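Local coordinates for protein cyclohexadienyl dehydratase (Synthetic construct, PDB 5JOS) that probably converts prephenate and arogenate by decarboxylating dehydration in phenylalanine biosynthesis, as a reconstructed ancestral enzyme built on a solute-binding protein fold, at residues K34-R39 with D104-F109; V136-G141 with K146-H151; Q168-G173 with P193-V198. One frame throughout, in Å; residues are numbered along the deposited sequence.

Interaction 1. Residues K34-R39 with D104-F109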
# COMPACT_ATOMS: atom_id res chain seq x y z
N LYS A 34 2.92 -10.45 2.34
CA LYS A 34 3.34 -9.61 3.44
C LYS A 34 3.63 -8.27 2.89
O LYS A 34 4.17 -8.19 1.82
CB LYS A 34 4.60 -10.07 4.07
CG LYS A 34 4.66 -11.50 4.52
CD LYS A 34 6.13 -11.96 4.54
CE LYS A 34 6.50 -12.65 5.82
NZ LYS A 34 5.80 -13.95 5.91
N PRO A 35 3.33 -7.21 3.67
CA PRO A 35 2.84 -7.32 5.06
C PRO A 35 1.30 -7.17 5.16
O PRO A 35 0.79 -6.78 6.21
CB PRO A 35 3.49 -6.05 5.70
CG PRO A 35 3.31 -5.05 4.54
CD PRO A 35 3.70 -5.85 3.34
N PHE A 36 0.57 -7.35 4.05
CA PHE A 36 -0.86 -7.06 4.03
C PHE A 36 -1.78 -8.20 4.44
O PHE A 36 -2.83 -7.96 5.05
CB PHE A 36 -1.26 -6.58 2.62
CG PHE A 36 -0.59 -5.31 2.21
CD1 PHE A 36 -1.07 -4.10 2.64
CD2 PHE A 36 0.48 -5.32 1.44
CE1 PHE A 36 -0.45 -2.96 2.30
CE2 PHE A 36 1.09 -4.16 1.07
CZ PHE A 36 0.63 -3.01 1.49
N SER A 37 -1.40 -9.40 4.04
CA SER A 37 -2.19 -10.60 4.15
C SER A 37 -1.36 -11.82 4.04
O SER A 37 -0.95 -12.20 2.95
CB SER A 37 -3.22 -10.63 3.04
OG SER A 37 -4.01 -11.83 3.10
N TYR A 38 -1.17 -12.50 5.15
CA TYR A 38 -0.35 -13.66 5.18
C TYR A 38 -0.72 -14.53 6.32
O TYR A 38 -1.80 -14.36 6.87
CB TYR A 38 1.13 -13.31 5.16
CG TYR A 38 1.68 -12.45 6.28
CD1 TYR A 38 1.51 -11.04 6.29
CD2 TYR A 38 2.49 -13.02 7.27
CE1 TYR A 38 2.10 -10.23 7.29
CE2 TYR A 38 3.05 -12.22 8.28
CZ TYR A 38 2.87 -10.84 8.28
OH TYR A 38 3.47 -10.14 9.30
N ARG A 39 0.14 -15.49 6.65
CA ARG A 39 -0.19 -16.47 7.75
C ARG A 39 0.80 -16.30 8.91
O ARG A 39 2.02 -16.22 8.66
CB ARG A 39 -0.19 -17.95 7.29
CG ARG A 39 -0.97 -18.35 6.08
CD ARG A 39 -2.38 -17.85 6.22
NE ARG A 39 -3.31 -18.53 5.30
CZ ARG A 39 -4.46 -19.13 5.65
NH1 ARG A 39 -4.88 -19.17 6.92
NH2 ARG A 39 -5.21 -19.72 4.72
N ASP A 104 -11.54 4.62 -2.30
CA ASP A 104 -10.46 5.58 -2.27
C ASP A 104 -9.18 4.90 -1.73
O ASP A 104 -9.26 3.89 -1.02
CB ASP A 104 -10.80 6.76 -1.37
CG ASP A 104 -11.95 7.55 -1.87
OD1 ASP A 104 -12.16 7.61 -3.06
OD2 ASP A 104 -12.62 8.14 -1.03
N PRO A 105 -8.03 5.46 -2.04
CA PRO A 105 -6.78 4.75 -1.80
C PRO A 105 -6.43 4.82 -0.36
O PRO A 105 -6.71 5.79 0.28
CB PRO A 105 -5.79 5.48 -2.69
CG PRO A 105 -6.40 6.82 -2.96
CD PRO A 105 -7.87 6.56 -3.02
N TYR A 106 -5.92 3.76 0.22
CA TYR A 106 -5.43 3.87 1.59
C TYR A 106 -3.90 3.90 1.72
O TYR A 106 -3.37 4.06 2.84
CB TYR A 106 -5.98 2.72 2.45
CG TYR A 106 -5.60 1.36 2.02
CD1 TYR A 106 -6.35 0.70 1.10
CD2 TYR A 106 -4.51 0.71 2.55
CE1 TYR A 106 -5.98 -0.56 0.66
CE2 TYR A 106 -4.16 -0.55 2.14
CZ TYR A 106 -4.94 -1.20 1.22
OH TYR A 106 -4.69 -2.48 0.82
N MET A 107 -3.22 3.72 0.59
CA MET A 107 -1.80 3.88 0.51
C MET A 107 -1.42 4.29 -0.88
O MET A 107 -2.00 3.78 -1.90
CB MET A 107 -1.12 2.53 0.83
CG MET A 107 0.36 2.72 1.09
SD MET A 107 1.01 1.07 1.38
CE MET A 107 0.17 0.73 2.95
N THR A 108 -0.44 5.17 -0.96
CA THR A 108 0.21 5.51 -2.24
C THR A 108 1.65 5.03 -2.27
O THR A 108 2.26 4.91 -1.24
CB THR A 108 0.16 6.98 -2.54
OG1 THR A 108 0.73 7.71 -1.46
CG2 THR A 108 -1.33 7.46 -2.61
N PHE A 109 2.12 4.61 -3.42
CA PHE A 109 3.45 4.12 -3.52
C PHE A 109 4.04 4.29 -4.89
O PHE A 109 3.33 4.64 -5.81
CB PHE A 109 3.47 2.64 -3.06
CG PHE A 109 2.84 1.66 -4.00
CD1 PHE A 109 1.48 1.38 -3.94
CD2 PHE A 109 3.59 0.95 -4.86
CE1 PHE A 109 0.92 0.46 -4.79
CE2 PHE A 109 3.05 0.02 -5.72
CZ PHE A 109 1.70 -0.24 -5.67
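A small, buried Met-aromatic contact joins F36 to M107, with Y106 beside them. Near the centre of the chain, it links the loop before strand 38-39 to segment 104-109, from which the chain runs on into strand 111-116, probably in the second lobe, as in solute-binding proteins. The M107 methyl reaches the edge of the F36 ring: M107 CE lies 3.8 Å from F36 CE1, close to the ring plane. The sulfur is also at the rim, with M107 SD 4.1 Å from F36 CZ. The line from SD to the ring centroid is 89° off the normal, so the sulfur does not sit over the face. M107 CG is anti to the backbone N (chi1 -167°) and the chain runs extended to SD. A bend at chi3 (-67°) then turns CE toward the ring edge. Y106 gives a looser contact, with its CE2 4.4 Å from F36 CE1, which lies at the edge of the tyrosine ring. One face of F36 carries P35 CG, 4.2 Å above the plane and toward the rim. P35 follows a cis peptide bond, and F36 and S37 form a classic beta bulge opposite Y33. Y106 stacks on Y211 of strand 205-213 and its OH makes a weak hydrogen bond to D49 of helix 48-60. M107 also packs against F48 of that helix and against Y241 and L245 of helix 236-245.

Interaction 2. Residues V136-G141 with K146-H151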
# COMPACT_ATOMS: atom_id res chain seq x y z
N VAL A 136 23.10 10.60 -5.24
CA VAL A 136 22.02 9.73 -5.57
C VAL A 136 22.49 8.49 -6.22
O VAL A 136 23.33 8.54 -7.10
CB VAL A 136 21.05 10.42 -6.54
CG1 VAL A 136 19.98 9.47 -7.04
CG2 VAL A 136 20.36 11.56 -5.82
N ALA A 137 21.97 7.38 -5.72
CA ALA A 137 22.41 6.06 -6.15
C ALA A 137 21.32 5.32 -6.83
O ALA A 137 20.23 5.26 -6.30
CB ALA A 137 22.91 5.23 -4.99
N VAL A 138 21.60 4.78 -8.02
CA VAL A 138 20.61 3.97 -8.67
C VAL A 138 21.28 2.81 -9.40
O VAL A 138 22.49 2.88 -9.74
CB VAL A 138 19.82 4.75 -9.71
CG1 VAL A 138 19.09 5.91 -9.08
CG2 VAL A 138 20.74 5.23 -10.80
N ASN A 139 20.49 1.77 -9.69
CA ASN A 139 20.93 0.72 -10.60
C ASN A 139 20.70 1.16 -12.03
O ASN A 139 19.88 2.02 -12.28
CB ASN A 139 20.20 -0.60 -10.31
CG ASN A 139 18.69 -0.45 -10.43
OD1 ASN A 139 18.08 0.44 -9.84
ND2 ASN A 139 18.11 -1.24 -11.25
N PRO A 140 21.38 0.54 -13.00
CA PRO A 140 21.23 0.94 -14.35
C PRO A 140 19.99 0.41 -15.00
O PRO A 140 19.57 -0.72 -14.76
CB PRO A 140 22.42 0.27 -15.09
CG PRO A 140 23.08 -0.61 -14.10
CD PRO A 140 22.25 -0.64 -12.86
N GLY A 141 19.45 1.22 -15.86
CA GLY A 141 18.73 0.71 -17.01
C GLY A 141 17.24 0.68 -16.83
O GLY A 141 16.59 0.33 -17.74
N LYS A 146 15.86 6.18 -14.57
CA LYS A 146 15.02 7.15 -15.28
C LYS A 146 14.32 8.17 -14.34
O LYS A 146 14.23 9.35 -14.62
CB LYS A 146 14.04 6.31 -16.11
CG LYS A 146 12.94 7.04 -16.83
CD LYS A 146 11.73 6.08 -16.93
CE LYS A 146 11.04 6.11 -18.28
NZ LYS A 146 10.82 7.49 -18.77
N PHE A 147 13.87 7.76 -13.17
CA PHE A 147 13.29 8.73 -12.25
C PHE A 147 14.37 9.79 -11.87
O PHE A 147 14.12 11.02 -11.79
CB PHE A 147 12.82 8.04 -10.95
CG PHE A 147 12.22 8.97 -9.98
CD1 PHE A 147 13.02 9.66 -9.07
CD2 PHE A 147 10.83 9.18 -9.96
CE1 PHE A 147 12.45 10.57 -8.17
CE2 PHE A 147 10.28 10.09 -9.07
CZ PHE A 147 11.09 10.76 -8.16
N ALA A 148 15.57 9.31 -11.61
CA ALA A 148 16.60 10.23 -11.16
C ALA A 148 16.99 11.25 -12.24
O ALA A 148 17.21 12.41 -11.92
CB ALA A 148 17.82 9.47 -10.69
N ARG A 149 17.09 10.77 -13.48
CA ARG A 149 17.51 11.60 -14.63
C ARG A 149 16.41 12.57 -14.94
O ARG A 149 16.68 13.70 -15.29
CB ARG A 149 17.92 10.74 -15.85
CG ARG A 149 19.18 9.94 -15.45
CD ARG A 149 19.97 9.45 -16.61
NE ARG A 149 21.08 8.61 -16.21
CZ ARG A 149 22.20 9.01 -15.63
NH1 ARG A 149 22.38 10.26 -15.36
NH2 ARG A 149 23.18 8.15 -15.34
N GLU A 150 15.18 12.15 -14.70
CA GLU A 150 14.08 13.03 -14.94
C GLU A 150 13.90 14.06 -13.84
O GLU A 150 13.78 15.21 -14.16
CB GLU A 150 12.79 12.28 -15.18
CG GLU A 150 11.58 13.22 -15.27
CD GLU A 150 10.33 12.52 -15.78
OE1 GLU A 150 10.41 11.31 -16.10
OE2 GLU A 150 9.25 13.19 -15.86
N HIS A 151 13.91 13.69 -12.59
CA HIS A 151 13.41 14.59 -11.56
C HIS A 151 14.48 14.96 -10.64
O HIS A 151 14.26 15.75 -9.75
CB HIS A 151 12.38 13.85 -10.69
CG HIS A 151 11.19 13.38 -11.44
ND1 HIS A 151 10.18 14.24 -11.81
CD2 HIS A 151 10.85 12.16 -11.93
CE1 HIS A 151 9.27 13.57 -12.49
NE2 HIS A 151 9.65 12.30 -12.57
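The helix turn that presents A148 to V136 and V138 is closed by the backbone bond from H151 N to F147 O, 2.8 Å. A second bond of the same kind runs from E150 N to K146 O, 3.0 Å. The contact itself is apolar and small. The methyl of A148 points at the strand and meets one branch of each valine. V138 CG1 is 4.1 Å from A148 CB, and V136 CG1 is 4.2 Å from A148 CB. The V138 torsion (chi1 -60°) sets CG1 beside the backbone N, and this is the branch that meets the alanine methyl. A137 points away, to the other side of the strand. Further along the helix, H151 CD2 lies 3.5 Å above one face of the F147 ring, toward its rim. E145 takes a hydrogen bond from G141 N on one carboxylate oxygen and forms a salt bridge with R149 NE through the other, so it ties the turn after the strand to the helix. V136 and V138 also pack on I179, and A148 on I157. This is the first strand-to-helix step of a beta-alpha-beta unit made of strand 135-138, helix 143-151 and the parallel strand 156-159.

Interaction 3. Residues Q168-G173 with P193-V198. With NA (sodium ion), chain B.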
# COMPACT_ATOMS: atom_id res chain seq x y z
N GLN A 168 23.65 -0.38 1.18
CA GLN A 168 24.80 -0.34 2.04
C GLN A 168 25.75 0.80 1.71
O GLN A 168 26.45 1.31 2.60
CB GLN A 168 25.53 -1.68 1.93
CG GLN A 168 26.60 -1.83 2.93
CD GLN A 168 26.10 -1.56 4.35
OE1 GLN A 168 25.11 -2.18 4.80
NE2 GLN A 168 26.77 -0.63 5.06
N GLU A 169 25.76 1.24 0.45
CA GLU A 169 26.46 2.48 0.10
C GLU A 169 25.85 3.66 0.83
O GLU A 169 26.56 4.57 1.20
CB GLU A 169 26.36 2.78 -1.38
CG GLU A 169 27.00 1.72 -2.27
CD GLU A 169 28.44 1.53 -1.95
OE1 GLU A 169 29.18 2.50 -2.04
OE2 GLU A 169 28.83 0.42 -1.56
N VAL A 170 24.51 3.72 0.94
CA VAL A 170 23.87 4.78 1.70
C VAL A 170 24.29 4.73 3.17
O VAL A 170 24.71 5.71 3.73
CB VAL A 170 22.33 4.77 1.54
CG1 VAL A 170 21.67 5.78 2.45
CG2 VAL A 170 21.98 5.11 0.10
N ALA A 171 24.13 3.57 3.80
CA ALA A 171 24.40 3.37 5.20
C ALA A 171 25.79 3.70 5.54
O ALA A 171 25.99 4.18 6.63
CB ALA A 171 24.19 1.92 5.63
N SER A 172 26.75 3.36 4.68
CA SER A 172 28.15 3.54 5.05
C SER A 172 28.53 4.96 4.69
O SER A 172 29.64 5.33 4.91
CB SER A 172 29.03 2.59 4.22
OG SER A 172 28.83 2.96 2.83
N GLY A 173 27.67 5.75 4.07
CA GLY A 173 28.00 7.18 3.86
C GLY A 173 28.68 7.44 2.54
O GLY A 173 29.22 8.55 2.30
N PRO A 193 19.43 -0.68 11.04
CA PRO A 193 19.23 0.37 12.00
C PRO A 193 19.70 1.74 11.56
O PRO A 193 19.39 2.73 12.20
CB PRO A 193 20.04 -0.09 13.19
CG PRO A 193 21.14 -0.93 12.59
CD PRO A 193 20.48 -1.61 11.45
N GLY A 194 20.53 1.78 10.56
CA GLY A 194 21.16 3.02 10.10
C GLY A 194 20.37 3.63 8.94
O GLY A 194 20.74 4.65 8.42
N LEU A 195 19.31 3.00 8.50
CA LEU A 195 18.59 3.52 7.27
C LEU A 195 17.13 3.81 7.59
O LEU A 195 16.53 3.21 8.51
CB LEU A 195 18.63 2.53 6.14
CG LEU A 195 19.98 2.07 5.57
CD1 LEU A 195 19.83 1.01 4.51
CD2 LEU A 195 20.68 3.19 4.91
N ALA A 196 16.59 4.78 6.88
CA ALA A 196 15.21 5.15 6.96
C ALA A 196 14.61 5.34 5.58
O ALA A 196 15.28 5.70 4.61
CB ALA A 196 15.08 6.44 7.74
N ALA A 197 13.36 4.96 5.43
CA ALA A 197 12.64 5.16 4.13
C ALA A 197 11.78 6.36 4.33
O ALA A 197 11.11 6.43 5.32
CB ALA A 197 11.72 3.98 3.81
N VAL A 198 11.74 7.29 3.41
CA VAL A 198 10.88 8.48 3.59
C VAL A 198 9.77 8.50 2.54
O VAL A 198 10.07 8.53 1.38
CB VAL A 198 11.72 9.76 3.45
CG1 VAL A 198 10.87 10.97 3.80
CG2 VAL A 198 12.92 9.68 4.38
NA NA B . 15.96 1.25 10.01
O HOH W 1 16.53 2.83 11.73
O HOH W 2 13.75 1.89 10.38
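L195 works in two directions: its side chain packs on the end of helix 166-171, while its carbonyl oxygen binds a sodium ion. L195 O is 2.5 Å from the sodium. Two waters and the carbonyl oxygens of A189 and H192 complete the five ligands. One of these waters also makes a weak hydrogen bond to P193 O. The packing rests on one methyl. L195 CD2 sits 3.7 Å from V170 CG1 and 3.8 Å from A171 CB. It also lies 3.6 Å from A171 N, so it touches the helix backbone itself. V170 holds CG1 anti to the backbone N (chi1 174°), which puts that branch where L195 CD2 meets it. The CA atoms come nearest at A171 and G194, 5.9 Å apart. The helix ends just beyond, in a Schellman motif at G173, which has positive phi. There Q168 O takes two bonds, from S172 N and from S172 OG. S172 OG is 2.9 Å from Q168 O and lies in the carbonyl plane, on a lone pair. H192 touches A171 from the loop after helix 182-190. Strand 195-197 pairs with strand 111-116 at one border of the mixed sheet, and A197 packs on helix 182-190.

The three contacts follow one another along the chain and none nests in or crosses another. Interaction 1 closes the longest loop, with 64 residues between its segments, and holds the early loop at 34-39 against the segment leading into what is probably the second lobe. Interaction 2 closes a short connection, with four residues between its segments, three of them already in helix 143-151. Interaction 3 spans 19 residues, which include strand 177-181 and helix 182-190. Interactions 2 and 3 reach the same mixed sheet, with centres about 18 Å apart and nearest atoms about 5 Å apart. Interaction 1 lies nearer the middle of the molecule, its centre about 26 Å from that of interaction 2 and 24 Å from that of interaction 3.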